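Local structure of transcriptional regulator, TetR family (Agrobacterium tumefaciens str., 3C2B) at the interface of chains A and B. The protein probably binds DNA through a helix-turn-helix motif and regulates transcription of target genes. Sequence-based numbering; all coordinates share one arbitrary frame. Chains: chain A/B, Transcriptional regulator, TetR family.

The interface of chains A and B. Residues chain A 178-179, 182, 184; chain B 113, 116-117, 128, 131-132.
A:Leu182 and B:Leu132 lie side by side with their side chains running opposite ways, each reaching into the partner chain, and together they show how a pair of leucines from different positions, repeated by the two-fold, can join two chains. TetR regulators generally work as dimers joined through their C-terminal domains, and this apolar patch, with its symmetry twin, is probably part of such an interface. A:Leu182 follows helix 176-181 and enters a groove between helices 107-119 and 126-134 of chain B. Its CG lies beside the backbone N, anti to the carbonyl carbon (chi1 -72°), with one branch directed at B:Ile117 and B:Ala116. CD2 of A:Leu182 meets CG1 of B:Ile117 at 3.6 Å and the CB methyl of B:Ala116 at the same distance, while CD1 of B:Leu131 closes in from the second helix. The other branch, CD1 of A:Leu182, lies 3.8 Å from CD1 of B:Leu132, so the two methyls part towards different neighbours. The side-chain amide oxygen OD1 of B:Asn113 borders both at van der Waals distance, and the backbone of B:Gly128, bare of any side chain, passes near the carbonyl of A:Leu182.

B:Leu132 answers from helix 126-134 in an unusual, nearly eclipsed conformation (chi2 -4°), which may be strained or a limit of the model. Its branches also divide the work: CD2 of B:Leu132 rests against CB of A:Leu182 and, at 4.0 Å, CB of A:Glu184, whereas CD1 sits over the centre of one face of the A:Arg179 guanidinium. That flat group is held from within chain A by a salt bridge to A:Glu184. The arginine chain bends at chi3, bringing NE and NH1 round to one carboxylate oxygen, OE1, which is tilted out of the guanidinium plane and accepts both bonds, each strongly bent (121° at H). The hydrogen bond from NE of A:Arg179 measures 2.7 Å to OE1 of A:Glu184. Even so, this internal pairing may help fix the rotation of the guanidinium, and CZ of A:Arg179 lies 3.6 Å from the CD1 methyl of B:Leu132.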
loop_
_atom_site.group_PDB
_atom_site.type_symbol
_atom_site.label_atom_id
_atom_site.label_comp_id
_atom_site.label_asym_id
_atom_site.label_seq_id
_atom_site.Cartn_x
_atom_site.Cartn_y
_atom_site.Cartn_z
ATOM N N VAL A 178 -2.087 -0.788 -2.140
ATOM C CA VAL A 178 -1.767 0.363 -3.014
ATOM C C VAL A 178 -2.192 0.142 -4.506
ATOM O O VAL A 178 -2.955 0.944 -5.050
ATOM C CB VAL A 178 -0.278 0.889 -2.838
ATOM C CG1 VAL A 178 0.008 2.060 -3.751
ATOM C CG2 VAL A 178 -0.023 1.338 -1.417
ATOM N N ARG A 179 -1.787 -0.959 -5.145
ATOM C CA ARG A 179 -2.261 -1.202 -6.518
ATOM C C ARG A 179 -3.787 -1.168 -6.699
ATOM O O ARG A 179 -4.283 -0.610 -7.681
ATOM C CB ARG A 179 -1.663 -2.499 -7.089
ATOM C CG ARG A 179 -0.095 -2.476 -7.013
ATOM C CD ARG A 179 0.588 -3.654 -7.708
ATOM N NE ARG A 179 0.360 -3.642 -9.148
ATOM C CZ ARG A 179 1.010 -2.875 -10.038
ATOM N NH1 ARG A 179 0.670 -2.956 -11.332
ATOM N NH2 ARG A 179 1.967 -2.011 -9.652
ATOM N N LEU A 182 -5.268 2.257 -6.443
ATOM C CA LEU A 182 -5.004 2.967 -7.693
ATOM C C LEU A 182 -5.960 2.454 -8.765
ATOM O O LEU A 182 -6.069 3.049 -9.819
ATOM C CB LEU A 182 -3.532 2.791 -8.130
ATOM C CG LEU A 182 -2.440 3.529 -7.326
ATOM C CD1 LEU A 182 -1.062 2.892 -7.573
ATOM C CD2 LEU A 182 -2.347 5.058 -7.651
ATOM N N GLU A 184 -6.293 -1.037 -9.762
ATOM C CA GLU A 184 -6.027 -2.354 -10.311
ATOM C C GLU A 184 -6.935 -3.396 -9.675
ATOM O O GLU A 184 -7.020 -3.491 -8.460
ATOM C CB GLU A 184 -4.569 -2.726 -10.112
ATOM C CG GLU A 184 -4.134 -3.936 -10.908
ATOM C CD GLU A 184 -2.744 -4.375 -10.541
ATOM O OE1 GLU A 184 -1.829 -3.589 -10.726
ATOM O OE2 GLU A 184 -2.562 -5.494 -10.048
ATOM N N ASN B 113 0.564 9.874 -5.670
ATOM C CA ASN B 113 -0.236 8.729 -5.309
ATOM C C ASN B 113 -1.527 9.159 -4.633
ATOM O O ASN B 113 -2.556 8.582 -4.893
ATOM C CB ASN B 113 0.549 7.805 -4.398
ATOM C CG ASN B 113 1.457 6.903 -5.152
ATOM O OD1 ASN B 113 1.014 5.912 -5.725
ATOM N ND2 ASN B 113 2.749 7.192 -5.106
ATOM N N ALA B 116 -3.774 10.318 -7.446
ATOM C CA ALA B 116 -4.292 9.264 -8.292
ATOM C C ALA B 116 -5.315 8.426 -7.504
ATOM O O ALA B 116 -6.349 8.038 -8.030
ATOM C CB ALA B 116 -3.177 8.396 -8.807
ATOM N N ILE B 117 -5.005 8.157 -6.242
ATOM C CA ILE B 117 -5.872 7.374 -5.399
ATOM C C ILE B 117 -7.121 8.156 -5.000
ATOM O O ILE B 117 -8.212 7.593 -5.006
ATOM C CB ILE B 117 -5.129 6.875 -4.157
ATOM C CG1 ILE B 117 -4.094 5.821 -4.593
ATOM C CG2 ILE B 117 -6.136 6.335 -3.102
ATOM C CD1 ILE B 117 -3.190 5.320 -3.474
ATOM N N GLY B 128 -3.923 6.997 -12.108
ATOM C CA GLY B 128 -3.753 5.682 -11.545
ATOM C C GLY B 128 -3.161 4.691 -12.537
ATOM O O GLY B 128 -2.256 3.938 -12.174
ATOM N N LEU B 131 0.634 5.554 -13.058
ATOM C CA LEU B 131 1.490 5.073 -11.946
ATOM C C LEU B 131 1.629 3.526 -11.850
ATOM O O LEU B 131 2.695 2.999 -11.524
ATOM C CB LEU B 131 0.959 5.649 -10.620
ATOM C CG LEU B 131 0.982 7.168 -10.411
ATOM C CD1 LEU B 131 0.229 7.418 -9.160
ATOM C CD2 LEU B 131 2.422 7.667 -10.293
ATOM N N LEU B 132 0.544 2.801 -12.103
ATOM C CA LEU B 132 0.578 1.317 -12.121
ATOM C C LEU B 132 1.549 0.849 -13.219
ATOM O O LEU B 132 2.258 -0.151 -13.060
ATOM C CB LEU B 132 -0.837 0.778 -12.398
ATOM C CG LEU B 132 -1.802 0.135 -11.381
ATOM C CD1 LEU B 132 -1.280 -0.068 -9.936
ATOM C CD2 LEU B 132 -3.197 0.761 -11.420
#